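Local coordinates for protein spore germination lipase LipC (Metagenome, PDB 6NKD) that probably hydrolyses ester bonds of lipids as a GDSL-family lipase, with lysophospholipase activity and a likely role in spore germination, at residues 113-116 / 117-121; 145-148 / 149-153; 184-187 / 188-191; 194-197 / 198-201. All coordinates share one frame; numbering follows the deposited sequence.

Interaction 1 of 4, residues 113-116 / 117-121; sequences GMLE and KIREI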
ATOM      1  N   GLY A 113       8.544 -30.347   8.090  1.00 81.53           N
ATOM      2  CA  GLY A 113       8.684 -29.911   9.470  1.00 84.48           C
ATOM      3  C   GLY A 113       7.414 -29.282  10.011  1.00 85.45           C
ATOM      4  O   GLY A 113       6.978 -29.593  11.122  1.00 88.04           O
HETATM    5  N   MSE A 114       6.803 -28.392   9.235  1.00 84.19           N
HETATM    6  CA  MSE A 114       5.581 -27.730   9.671  1.00 85.11           C
HETATM    7  C   MSE A 114       4.414 -28.710   9.692  1.00 86.55           C
HETATM    8  O   MSE A 114       3.488 -28.562  10.487  1.00 87.75           O
HETATM    9  CB  MSE A 114       5.265 -26.523   8.778  1.00 83.34           C
HETATM   10  CG  MSE A 114       5.067 -26.849   7.309  1.00 81.93           C
HETATM   11 SE   MSE A 114       5.025 -25.244   6.197  0.64 80.05          SE
HETATM   12  CE  MSE A 114       6.803 -24.554   6.592  1.00 80.72           C
ATOM     13  N   LEU A 115       4.465 -29.721   8.821  1.00 86.98           N
ATOM     14  CA  LEU A 115       3.466 -30.783   8.877  1.00 89.25           C
ATOM     15  C   LEU A 115       3.573 -31.559  10.183  1.00 95.11           C
ATOM     16  O   LEU A 115       2.559 -31.839  10.835  1.00 95.95           O
ATOM     17  CB  LEU A 115       3.621 -31.726   7.683  1.00 87.74           C
ATOM     18  CG  LEU A 115       2.555 -31.645   6.588  1.00 85.58           C
ATOM     19  CD1 LEU A 115       2.690 -30.359   5.787  1.00 84.06           C
ATOM     20  CD2 LEU A 115       2.620 -32.861   5.675  1.00 84.93           C
ATOM     21  N   GLU A 116       4.798 -31.906  10.582  1.00 99.88           N
ATOM     22  CA  GLU A 116       5.002 -32.632  11.830  1.00103.03           C
ATOM     23  C   GLU A 116       4.604 -31.797  13.039  1.00103.51           C
ATOM     24  O   GLU A 116       4.169 -32.349  14.057  1.00106.03           O
ATOM     25  CB  GLU A 116       6.463 -33.076  11.937  1.00106.70           C
ATOM     26  CG  GLU A 116       6.833 -33.754  13.250  1.00114.50           C
ATOM     27  CD  GLU A 116       6.047 -35.027  13.501  1.00119.37           C
ATOM     28  OE1 GLU A 116       5.616 -35.672  12.522  1.00118.46           O
ATOM     29  OE2 GLU A 116       5.856 -35.384  14.683  1.00123.56           O
ATOM     30  N   LYS A 117       4.732 -30.473  12.952  1.00 99.69           N
ATOM     31  CA  LYS A 117       4.352 -29.632  14.079  1.00100.14           C
ATOM     32  C   LYS A 117       2.842 -29.462  14.179  1.00 99.29           C
ATOM     33  O   LYS A 117       2.312 -29.346  15.289  1.00100.60           O
ATOM     34  CB  LYS A 117       5.036 -28.268  13.977  1.00 99.31           C
ATOM     35  CG  LYS A 117       4.978 -27.455  15.262  1.00102.14           C
ATOM     36  CD  LYS A 117       6.118 -26.455  15.335  1.00102.42           C
ATOM     37  CE  LYS A 117       6.208 -25.818  16.713  1.00105.61           C
ATOM     38  NZ  LYS A 117       7.435 -24.987  16.851  1.00105.94           N
ATOM     39  N   ILE A 118       2.138 -29.461  13.043  1.00 97.61           N
ATOM     40  CA  ILE A 118       0.686 -29.300  13.063  1.00 98.58           C
ATOM     41  C   ILE A 118       0.030 -30.436  13.839  1.00100.00           C
ATOM     42  O   ILE A 118      -0.902 -30.216  14.624  1.00102.58           O
ATOM     43  CB  ILE A 118       0.140 -29.197  11.627  1.00 97.09           C
ATOM     44  CG1 ILE A 118       0.466 -27.826  11.030  1.00 74.96           C
ATOM     45  CG2 ILE A 118      -1.359 -29.445  11.596  1.00 77.06           C
ATOM     46  CD1 ILE A 118       0.009 -27.656   9.596  1.00 72.52           C
ATOM     47  N   ARG A 119       0.510 -31.668  13.643  1.00 98.74           N
ATOM     48  CA  ARG A 119      -0.030 -32.786  14.411  1.00 99.73           C
ATOM     49  C   ARG A 119       0.470 -32.770  15.850  1.00101.47           C
ATOM     50  O   ARG A 119      -0.237 -33.235  16.752  1.00103.20           O
ATOM     51  CB  ARG A 119       0.313 -34.113  13.732  1.00100.98           C
ATOM     52  CG  ARG A 119       1.755 -34.242  13.288  1.00103.57           C
ATOM     53  CD  ARG A 119       1.827 -34.788  11.872  1.00105.27           C
ATOM     54  NE  ARG A 119       1.017 -33.988  10.957  1.00107.03           N
ATOM     55  CZ  ARG A 119       0.915 -34.213   9.651  1.00106.32           C
ATOM     56  NH1 ARG A 119       1.576 -35.219   9.092  1.00106.42           N
ATOM     57  NH2 ARG A 119       0.151 -33.429   8.902  1.00103.87           N
ATOM     58  N   GLU A 120       1.674 -32.243  16.088  1.00101.72           N
ATOM     59  CA  GLU A 120       2.129 -32.048  17.460  1.00106.75           C
ATOM     60  C   GLU A 120       1.302 -30.988  18.176  1.00108.62           C
ATOM     61  O   GLU A 120       1.128 -31.058  19.397  1.00110.52           O
ATOM     62  CB  GLU A 120       3.607 -31.662  17.483  1.00107.43           C
ATOM     63  CG  GLU A 120       4.564 -32.823  17.276  1.00109.42           C
ATOM     64  CD  GLU A 120       6.016 -32.403  17.397  1.00112.43           C
ATOM     65  OE1 GLU A 120       6.274 -31.192  17.563  1.00112.79           O
ATOM     66  OE2 GLU A 120       6.900 -33.284  17.326  1.00114.86           O
ATOM     67  N   ILE A 121       0.791 -30.004  17.436  1.00108.93           N
ATOM     68  CA  ILE A 121      -0.056 -28.979  18.037  1.00112.17           C
ATOM     69  C   ILE A 121      -1.424 -29.550  18.378  1.00113.84           C
ATOM     70  O   ILE A 121      -1.959 -29.313  19.468  1.00 96.60           O
ATOM     71  CB  ILE A 121      -0.167 -27.766  17.095  1.00 88.96           C
ATOM     72  CG1 ILE A 121       1.177 -27.044  16.991  1.00 88.30           C
ATOM     73  CG2 ILE A 121      -1.257 -26.817  17.568  1.00 90.39           C
ATOM     74  CD1 ILE A 121       1.295 -26.156  15.769  1.00 84.79           C
TER
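The last turns of helix 98-122, one of the helices packed against the parallel sheet of this SGNH-type hydrolase fold, bring Leu115 and Glu116 against Arg119 and Glu120 one turn further on. The main chain sets the spacing: Lys117 N donates to Gly113 O at 3.0 Å, Ile118 N to Met114 O, and Glu120 N to Glu116 O, while the bond from Arg119 N to Leu115 O is weak at 3.5 Å. Arg119 doubles back toward the preceding turn. Its CG stands between the backbone N and the carbonyl carbon (chi1 46°), and bends at the next two torsions fold the guanidinium back until one face lies over Leu115 O. Because the oxygen sits over that face and not at an N-H, no sound hydrogen bond results. NH2 of Arg119 lies 3.8 Å from CG of Leu115, van der Waals packing of the guanidinium end on the leucine. Glu116 crosses the arginine chain at about a right angle, its OE1 3.9 Å from CD of Arg119; the charged ends do not meet. The other carboxylate oxygen, OE2 of Glu116, comes within 3.5 Å of OE2 of Glu120, the two carboxylate planes perpendicular, so the like charges would be expected to repel, probably eased by solvent. The inner face is apolar: selenomethionine Met114 rests on Ile77 and Ile118 on Ile75, both in strand 74-77, while Leu115 touches Ile166 of strand 166-169. Polar residues outward and aliphatic ones toward the strands make this an amphipathic helix, as expected in the three-layer alpha/beta/alpha SGNH hydrolase fold.

Interaction 2 of 4, residues 145-148 / 149-153; sequences LADK and WISGF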
ATOM      1  N   LEU A 145      14.877 -24.793 -17.886  1.00 65.93           N
ATOM      2  CA  LEU A 145      15.465 -25.028 -16.571  1.00 65.75           C
ATOM      3  C   LEU A 145      14.484 -24.677 -15.461  1.00 62.62           C
ATOM      4  O   LEU A 145      14.438 -25.351 -14.425  1.00 61.97           O
ATOM      5  CB  LEU A 145      16.755 -24.228 -16.416  1.00 67.19           C
ATOM      6  CG  LEU A 145      17.518 -24.517 -15.122  1.00 68.57           C
ATOM      7  CD1 LEU A 145      18.210 -25.872 -15.194  1.00 70.58           C
ATOM      8  CD2 LEU A 145      18.509 -23.413 -14.817  1.00 69.05           C
ATOM      9  N   ALA A 146      13.690 -23.623 -15.658  1.00 61.13           N
ATOM     10  CA  ALA A 146      12.665 -23.285 -14.678  1.00 59.24           C
ATOM     11  C   ALA A 146      11.594 -24.366 -14.612  1.00 59.86           C
ATOM     12  O   ALA A 146      11.115 -24.708 -13.525  1.00 59.39           O
ATOM     13  CB  ALA A 146      12.045 -21.929 -15.010  1.00 57.33           C
ATOM     14  N   ASP A 147      11.212 -24.921 -15.763  1.00 61.24           N
ATOM     15  CA  ASP A 147      10.208 -25.978 -15.771  1.00 63.06           C
ATOM     16  C   ASP A 147      10.757 -27.260 -15.156  1.00 65.57           C
ATOM     17  O   ASP A 147      10.055 -27.945 -14.404  1.00 65.83           O
ATOM     18  CB  ASP A 147       9.722 -26.229 -17.197  1.00 64.03           C
ATOM     19  CG  ASP A 147       8.464 -27.073 -17.243  1.00 65.18           C
ATOM     20  OD1 ASP A 147       7.390 -26.561 -16.862  1.00 64.42           O
ATOM     21  OD2 ASP A 147       8.548 -28.247 -17.662  1.00 67.53           O
ATOM     22  N   LYS A 148      12.011 -27.596 -15.463  1.00 67.61           N
ATOM     23  CA  LYS A 148      12.619 -28.797 -14.897  1.00 70.39           C
ATOM     24  C   LYS A 148      12.800 -28.664 -13.391  1.00 69.15           C
ATOM     25  O   LYS A 148      12.542 -29.614 -12.642  1.00 69.99           O
ATOM     26  CB  LYS A 148      13.960 -29.072 -15.579  1.00 72.98           C
ATOM     27  CG  LYS A 148      14.694 -30.302 -15.065  1.00 75.94           C
ATOM     28  CD  LYS A 148      16.001 -30.506 -15.816  1.00 78.90           C
ATOM     29  CE  LYS A 148      16.677 -31.813 -15.428  1.00 82.23           C
ATOM     30  NZ  LYS A 148      17.917 -32.056 -16.219  1.00 84.27           N
ATOM     31  N   TRP A 149      13.241 -27.492 -12.930  1.00 67.83           N
ATOM     32  CA  TRP A 149      13.449 -27.281 -11.501  1.00 67.59           C
ATOM     33  C   TRP A 149      12.141 -27.415 -10.732  1.00 65.42           C
ATOM     34  O   TRP A 149      12.080 -28.088  -9.696  1.00 67.85           O
ATOM     35  CB  TRP A 149      14.068 -25.903 -11.265  1.00 69.81           C
ATOM     36  CG  TRP A 149      15.565 -25.875 -11.357  1.00 76.58           C
ATOM     37  CD1 TRP A 149      16.398 -26.944 -11.522  1.00 81.65           C
ATOM     38  CD2 TRP A 149      16.407 -24.718 -11.282  1.00 78.94           C
ATOM     39  NE1 TRP A 149      17.706 -26.523 -11.555  1.00 83.90           N
ATOM     40  CE2 TRP A 149      17.739 -25.160 -11.408  1.00 81.27           C
ATOM     41  CE3 TRP A 149      16.164 -23.350 -11.117  1.00 76.99           C
ATOM     42  CZ2 TRP A 149      18.823 -24.286 -11.378  1.00 81.15           C
ATOM     43  CZ3 TRP A 149      17.241 -22.483 -11.087  1.00 77.51           C
ATOM     44  CH2 TRP A 149      18.555 -22.954 -11.217  1.00 79.53           C
ATOM     45  N   ILE A 150      11.078 -26.781 -11.231  1.00 60.79           N
ATOM     46  CA  ILE A 150       9.810 -26.773 -10.513  1.00 57.98           C
ATOM     47  C   ILE A 150       9.132 -28.135 -10.591  1.00 59.69           C
ATOM     48  O   ILE A 150       8.477 -28.567  -9.633  1.00 59.78           O
ATOM     49  CB  ILE A 150       8.922 -25.638 -11.056  1.00 55.35           C
ATOM     50  CG1 ILE A 150       9.574 -24.286 -10.751  1.00 53.57           C
ATOM     51  CG2 ILE A 150       7.518 -25.704 -10.472  1.00 53.63           C
ATOM     52  CD1 ILE A 150       8.786 -23.090 -11.227  1.00 51.69           C
ATOM     53  N   SER A 151       9.289 -28.843 -11.712  1.00 60.02           N
ATOM     54  CA  SER A 151       8.729 -30.187 -11.813  1.00 61.21           C
ATOM     55  C   SER A 151       9.384 -31.134 -10.815  1.00 63.28           C
ATOM     56  O   SER A 151       8.711 -31.987 -10.226  1.00 64.22           O
ATOM     57  CB  SER A 151       8.884 -30.721 -13.236  1.00 61.97           C
ATOM     58  OG  SER A 151       8.217 -29.891 -14.172  1.00 60.55           O
ATOM     59  N   GLY A 152      10.696 -30.997 -10.612  1.00 62.72           N
ATOM     60  CA  GLY A 152      11.376 -31.854  -9.656  1.00 64.41           C
ATOM     61  C   GLY A 152      10.953 -31.575  -8.227  1.00 63.35           C
ATOM     62  O   GLY A 152      10.807 -32.498  -7.421  1.00 65.12           O
ATOM     63  N   PHE A 153      10.750 -30.300  -7.894  1.00 61.75           N
ATOM     64  CA  PHE A 153      10.275 -29.957  -6.559  1.00 62.78           C
ATOM     65  C   PHE A 153       8.858 -30.461  -6.325  1.00 64.29           C
ATOM     66  O   PHE A 153       8.499 -30.789  -5.190  1.00 65.28           O
ATOM     67  CB  PHE A 153      10.346 -28.442  -6.352  1.00 61.29           C
ATOM     68  CG  PHE A 153       9.682 -27.969  -5.089  1.00 61.28           C
ATOM     69  CD1 PHE A 153      10.342 -28.035  -3.875  1.00 62.15           C
ATOM     70  CD2 PHE A 153       8.396 -27.452  -5.120  1.00 60.50           C
ATOM     71  CE1 PHE A 153       9.733 -27.599  -2.713  1.00 62.57           C
ATOM     72  CE2 PHE A 153       7.780 -27.016  -3.961  1.00 60.09           C
ATOM     73  CZ  PHE A 153       8.450 -27.089  -2.757  1.00 61.22           C
TER
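Leu145 lies over one face of the Trp149 indole, one turn apart on helix 144-157. CG of Leu145 stands above the middle of the ring system, and its two methyls spread over the same face: CD1 reaches toward NE1 of Trp149 at 3.7 Å, whereas CD2 sits over the six-membered ring, 3.7 Å from its centroid and only 19° off the normal, a well-placed CH-pi contact. The leucine has CG anti to its backbone N (chi1 -174°), which sends the isobutyl group outward from the helix, where the indole, its CG beside the tryptophan N (chi1 -86°), swings back to lie against it. Trp149 N also bonds Leu145 O at 2.9 Å, tying the backbones of the same pair. The indole then reaches beyond the helix to stack with Phe100 and to meet Tyr91 edge-to-face, joining this crossover helix of the beta-alpha-beta unit 130-134/144-157/166-169 to helices 81-94 and 98-122.

Across the helix Ser151 turns its hydroxyl back to the preceding turn. OG donates to Asp147 O at 2.7 Å and Ser151 N to the same oxygen at 2.9 Å, the two donors arriving from opposite faces of the carbonyl plane. The carboxylate of Asp147 looks to Tyr172 instead, whose OH bonds OD1. The chemistry thus divides the turn: dispersion and CH-pi contact hold the aromatic side, while on the other a serine hydroxyl gives its proton to a helix carbonyl.

Interaction 3 of 4, residues 184-187 / 188-191; sequences SIDR and VHPS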
ATOM      1  N   SER A 184      -0.355 -12.000 -13.250  1.00 40.88           N
ATOM      2  CA  SER A 184      -0.666 -10.582 -13.141  1.00 41.25           C
ATOM      3  C   SER A 184       0.336  -9.770 -13.965  1.00 42.96           C
ATOM      4  O   SER A 184       1.001 -10.299 -14.859  1.00 43.44           O
ATOM      5  CB  SER A 184      -0.689 -10.164 -11.668  1.00 40.47           C
ATOM      6  OG  SER A 184       0.588 -10.317 -11.077  1.00 41.23           O
ATOM      7  N   ILE A 185       0.458  -8.475 -13.664  1.00 44.64           N
ATOM      8  CA  ILE A 185       1.280  -7.587 -14.479  1.00 46.04           C
ATOM      9  C   ILE A 185       2.766  -7.882 -14.289  1.00 47.36           C
ATOM     10  O   ILE A 185       3.569  -7.667 -15.206  1.00 47.75           O
ATOM     11  CB  ILE A 185       0.934  -6.121 -14.151  1.00 45.19           C
ATOM     12  CG1 ILE A 185       1.664  -5.155 -15.089  1.00 46.81           C
ATOM     13  CG2 ILE A 185       1.240  -5.809 -12.692  1.00 44.21           C
ATOM     14  CD1 ILE A 185       1.152  -5.186 -16.510  1.00 47.98           C
ATOM     15  N   ASP A 186       3.158  -8.391 -13.121  1.00 46.80           N
ATOM     16  CA  ASP A 186       4.565  -8.653 -12.843  1.00 48.84           C
ATOM     17  C   ASP A 186       5.045  -9.996 -13.384  1.00 51.22           C
ATOM     18  O   ASP A 186       6.183 -10.385 -13.103  1.00 53.65           O
ATOM     19  CB  ASP A 186       4.834  -8.567 -11.336  1.00 47.90           C
ATOM     20  CG  ASP A 186       4.072  -9.610 -10.532  1.00 47.00           C
ATOM     21  OD1 ASP A 186       3.345 -10.438 -11.123  1.00 46.87           O
ATOM     22  OD2 ASP A 186       4.204  -9.598  -9.290  1.00 47.13           O
ATOM     23  N   ARG A 187       4.204 -10.712 -14.128  1.00 50.74           N
ATOM     24  CA  ARG A 187       4.542 -11.964 -14.800  1.00 51.19           C
ATOM     25  C   ARG A 187       4.969 -13.072 -13.844  1.00 49.16           C
ATOM     26  O   ARG A 187       5.445 -14.118 -14.298  1.00 50.64           O
ATOM     27  CB  ARG A 187       5.634 -11.759 -15.858  1.00 54.62           C
ATOM     28  CG  ARG A 187       5.162 -11.082 -17.132  1.00 57.35           C
ATOM     29  CD  ARG A 187       5.631  -9.640 -17.205  1.00 60.92           C
ATOM     30  NE  ARG A 187       5.385  -9.064 -18.525  1.00 63.69           N
ATOM     31  CZ  ARG A 187       4.284  -8.400 -18.859  1.00 64.51           C
ATOM     32  NH1 ARG A 187       3.317  -8.219 -17.969  1.00 61.75           N
ATOM     33  NH2 ARG A 187       4.150  -7.914 -20.086  1.00 68.84           N
ATOM     34  N   VAL A 188       4.820 -12.881 -12.533  1.00 47.12           N
ATOM     35  CA  VAL A 188       5.209 -13.911 -11.574  1.00 47.42           C
ATOM     36  C   VAL A 188       4.075 -14.154 -10.585  1.00 46.19           C
ATOM     37  O   VAL A 188       3.877 -15.283 -10.119  1.00 44.95           O
ATOM     38  CB  VAL A 188       6.513 -13.541 -10.841  1.00 48.75           C
ATOM     39  CG1 VAL A 188       7.665 -13.409 -11.826  1.00 50.66           C
ATOM     40  CG2 VAL A 188       6.342 -12.257 -10.056  1.00 49.82           C
ATOM     41  N   HIS A 189       3.313 -13.091 -10.253  1.00 46.56           N
ATOM     42  CA  HIS A 189       2.219 -13.309  -9.321  1.00 44.63           C
ATOM     43  C   HIS A 189       0.910 -13.520 -10.072  1.00 42.89           C
ATOM     44  O   HIS A 189       0.724 -12.989 -11.172  1.00 43.82           O
ATOM     45  CB  HIS A 189       2.078 -12.123  -8.359  1.00 46.08           C
ATOM     46  CG  HIS A 189       3.123 -12.095  -7.289  1.00 47.32           C
ATOM     47  ND1 HIS A 189       4.245 -11.297  -7.361  1.00 49.34           N
ATOM     48  CD2 HIS A 189       3.225 -12.780  -6.125  1.00 47.89           C
ATOM     49  CE1 HIS A 189       4.988 -11.486  -6.286  1.00 49.22           C
ATOM     50  NE2 HIS A 189       4.391 -12.382  -5.519  1.00 48.62           N
ATOM     51  N   PRO A 190      -0.010 -14.301  -9.511  1.00 41.15           N
ATOM     52  CA  PRO A 190      -1.247 -14.614 -10.231  1.00 40.29           C
ATOM     53  C   PRO A 190      -2.154 -13.401 -10.361  1.00 40.19           C
ATOM     54  O   PRO A 190      -2.033 -12.408  -9.639  1.00 39.76           O
ATOM     55  CB  PRO A 190      -1.906 -15.696  -9.366  1.00 40.45           C
ATOM     56  CG  PRO A 190      -0.831 -16.183  -8.445  1.00 41.16           C
ATOM     57  CD  PRO A 190       0.068 -15.010  -8.226  1.00 41.48           C
ATOM     58  N   SER A 191      -3.076 -13.503 -11.309  1.00 41.19           N
ATOM     59  CA  SER A 191      -4.144 -12.536 -11.486  1.00 41.05           C
ATOM     60  C   SER A 191      -5.392 -13.027 -10.755  1.00 42.06           C
ATOM     61  O   SER A 191      -5.398 -14.092 -10.130  1.00 42.22           O
ATOM     62  CB  SER A 191      -4.421 -12.322 -12.973  1.00 40.59           C
ATOM     63  OG  SER A 191      -4.782 -13.547 -13.591  1.00 33.66           O
TER
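OD1 of Asp186 is gripped by two backbone N-H groups, His189 N at 2.8 Å and Val188 N at 3.2 Å, both from the same face of the carboxylate. This is the Asp-X-X-His loop of the SGNH hydrolases, which supplies the likely catalytic acid and base of a Ser-His-Asp triad. The second oxygen, OD2, accepts from ND1 of His189 at 2.6 Å on its syn side and itself lies close to the imidazole plane, with carboxylate and ring only 29° apart. CG of Asp186 sits between its backbone N and carbonyl carbon (chi1 63°), which brings the carboxylate round to the histidine; bonds at both oxygens should restrict its rotation. NE2 of His189 in turn bonds OG of Ser11, the probable nucleophile. An alanine at Asp186 is likely to leave ND1 of His189 and the N-H groups of Val188 and His189 without their acceptor, and the imidazole freer to turn. Asp186 itself sits within a type I turn from Ser184 to Arg187, and Glu62 of a second subunit packs on it. A backbone bond from Ser184 N to His189 O closes the loop, while CG2 of Val188 lies against the carboxylate, 3.5 Å from OD2 of Asp186.

Interaction 4 of 4, residues 194-197 / 198-201; sequences GYEA and MSEK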
ATOM      1  N   GLY A 194      -6.191 -16.226 -12.175  1.00 45.34           N
ATOM      2  CA  GLY A 194      -5.342 -17.278 -11.639  1.00 45.34           C
ATOM      3  C   GLY A 194      -5.720 -17.669 -10.223  1.00 44.74           C
ATOM      4  O   GLY A 194      -5.723 -18.851  -9.874  1.00 43.31           O
ATOM      5  N   TYR A 195      -6.040 -16.679  -9.387  1.00 45.34           N
ATOM      6  CA  TYR A 195      -6.485 -16.986  -8.033  1.00 47.54           C
ATOM      7  C   TYR A 195      -7.829 -17.700  -8.045  1.00 50.85           C
ATOM      8  O   TYR A 195      -8.072 -18.595  -7.227  1.00 52.62           O
ATOM      9  CB  TYR A 195      -6.564 -15.710  -7.197  1.00 46.28           C
ATOM     10  CG  TYR A 195      -5.222 -15.224  -6.704  1.00 45.49           C
ATOM     11  CD1 TYR A 195      -4.450 -16.005  -5.855  1.00 44.52           C
ATOM     12  CD2 TYR A 195      -4.735 -13.977  -7.072  1.00 45.75           C
ATOM     13  CE1 TYR A 195      -3.224 -15.564  -5.396  1.00 44.50           C
ATOM     14  CE2 TYR A 195      -3.510 -13.527  -6.617  1.00 45.46           C
ATOM     15  CZ  TYR A 195      -2.760 -14.325  -5.779  1.00 45.00           C
ATOM     16  OH  TYR A 195      -1.541 -13.880  -5.322  1.00 45.74           O
ATOM     17  N   GLU A 196      -8.717 -17.318  -8.965  1.00 50.60           N
ATOM     18  CA  GLU A 196      -9.995 -18.010  -9.071  1.00 51.75           C
ATOM     19  C   GLU A 196      -9.793 -19.464  -9.472  1.00 51.64           C
ATOM     20  O   GLU A 196     -10.417 -20.366  -8.902  1.00 51.88           O
ATOM     21  CB  GLU A 196     -10.904 -17.293 -10.069  1.00 53.17           C
ATOM     22  CG  GLU A 196     -12.262 -17.949 -10.246  1.00 55.81           C
ATOM     23  CD  GLU A 196     -13.030 -18.063  -8.944  1.00 60.20           C
ATOM     24  OE1 GLU A 196     -13.083 -17.069  -8.188  1.00 61.46           O
ATOM     25  OE2 GLU A 196     -13.577 -19.152  -8.670  1.00 62.27           O
ATOM     26  N   ALA A 197      -8.906 -19.711 -10.439  1.00 51.28           N
ATOM     27  CA  ALA A 197      -8.631 -21.081 -10.856  1.00 52.03           C
ATOM     28  C   ALA A 197      -7.966 -21.883  -9.746  1.00 51.67           C
ATOM     29  O   ALA A 197      -8.198 -23.092  -9.633  1.00 52.55           O
ATOM     30  CB  ALA A 197      -7.761 -21.080 -12.113  1.00 51.98           C
HETATM   31  N   MSE A 198      -7.144 -21.239  -8.921  1.00 51.04           N
HETATM   32  CA  MSE A 198      -6.506 -21.922  -7.799  1.00 51.68           C
HETATM   33  C   MSE A 198      -7.546 -22.367  -6.780  1.00 55.06           C
HETATM   34  O   MSE A 198      -7.484 -23.487  -6.270  1.00 57.90           O
HETATM   35  CB  MSE A 198      -5.469 -21.021  -7.128  1.00 49.44           C
HETATM   36  CG  MSE A 198      -4.139 -20.945  -7.858  1.00 47.83           C
HETATM   37 SE   MSE A 198      -2.950 -19.580  -7.123  0.54 45.93          SE
HETATM   38  CE  MSE A 198      -2.661 -20.322  -5.347  1.00 44.87           C
ATOM     39  N   SER A 199      -8.507 -21.486  -6.490  1.00 54.32           N
ATOM     40  CA  SER A 199      -9.561 -21.840  -5.547  1.00 57.03           C
ATOM     41  C   SER A 199     -10.441 -22.963  -6.082  1.00 60.02           C
ATOM     42  O   SER A 199     -10.938 -23.780  -5.301  1.00 62.46           O
ATOM     43  CB  SER A 199     -10.404 -20.610  -5.207  1.00 56.62           C
ATOM     44  OG  SER A 199     -11.019 -20.064  -6.361  1.00 56.29           O
ATOM     45  N   GLU A 200     -10.641 -23.022  -7.402  1.00 60.99           N
ATOM     46  CA  GLU A 200     -11.397 -24.128  -7.983  1.00 64.13           C
ATOM     47  C   GLU A 200     -10.668 -25.451  -7.785  1.00 62.69           C
ATOM     48  O   GLU A 200     -11.296 -26.487  -7.535  1.00 63.97           O
ATOM     49  CB  GLU A 200     -11.643 -23.878  -9.471  1.00 68.06           C
ATOM     50  CG  GLU A 200     -12.443 -22.626  -9.779  1.00 74.35           C
ATOM     51  CD  GLU A 200     -12.379 -22.244 -11.246  1.00 81.52           C
ATOM     52  OE1 GLU A 200     -12.078 -23.126 -12.079  1.00 85.48           O
ATOM     53  OE2 GLU A 200     -12.623 -21.062 -11.566  1.00 83.61           O
ATOM     54  N   LYS A 201      -9.338 -25.433  -7.895  1.00 59.89           N
ATOM     55  CA  LYS A 201      -8.560 -26.650  -7.699  1.00 60.57           C
ATOM     56  C   LYS A 201      -8.623 -27.126  -6.253  1.00 62.41           C
ATOM     57  O   LYS A 201      -8.566 -28.334  -5.995  1.00 66.05           O
ATOM     58  CB  LYS A 201      -7.112 -26.410  -8.123  1.00 57.23           C
ATOM     59  CG  LYS A 201      -6.332 -27.672  -8.434  1.00 56.54           C
ATOM     60  CD  LYS A 201      -6.902 -28.389  -9.646  1.00 56.94           C
ATOM     61  CE  LYS A 201      -5.981 -29.511 -10.101  1.00 57.95           C
ATOM     62  NZ  LYS A 201      -6.545 -30.269 -11.251  1.00 58.99           N
TER
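Two glutamates one turn apart stand close together here, OE2 of Glu196 3.6 Å from OE2 of Glu200, with their side chains crossing at about a right angle. The first is well compensated: its OE2 forms a salt bridge with Lys32 and its OE1 another with Arg28, both on helix 25-37, which would probably offset the repulsion. Glu196 reaches them through a bend at chi2 (58°), and the bent chain sets its CG 3.4 Å from OE2 of Glu200. A glutamine in place of Glu196 would probably lose both salt bridges, leaving Lys32 and Arg28 without their anionic mate. The backbone oxygen of Glu196 is doubly engaged as well: OG of Ser199 donates to Glu196 O at 2.6 Å and Glu200 N at 3.1 Å, both from one face of the carbonyl plane. All this belongs to helix 192-204, which follows directly on the loop carrying the probable catalytic aspartate and histidine and packs between helices 25-37 and 171-175. On another side of the helix, selenomethionine Met198 runs alongside Tyr195, pointing the same way. Its SE lies 4.1 Å from CD1 of Tyr195 and 5.0 Å from the ring centroid, an oblique Met-aromatic contact. Phe25 touches both side chains, and Phe175 and Thr171 pack against Met198. Tyr195 OH bonds the carbonyl O of Val16.

Overall arrangement
Interactions 3 and 4 are neighbours in space as well as in sequence: Pro190 CD lies 3.5 Å from Tyr195 OH, and Pro190 CG 4.2 Å from SE of Met198, which seats the triad loop on the helix that follows it. The Tyr195 side chain comes within about 5 Å of that of His189, and the His189 side chain is about 3 Å from that of Ser11. Interaction 2 is further off, its nearest atoms about 9 Å from interaction 3; its Ile150 side chain lies about 11 Å from that of Asn82, a likely substrate-binding residue. Interaction 1, on the opposite side of the chain's centre from 3 and 4, is about 17 Å from interaction 3 between nearest atoms.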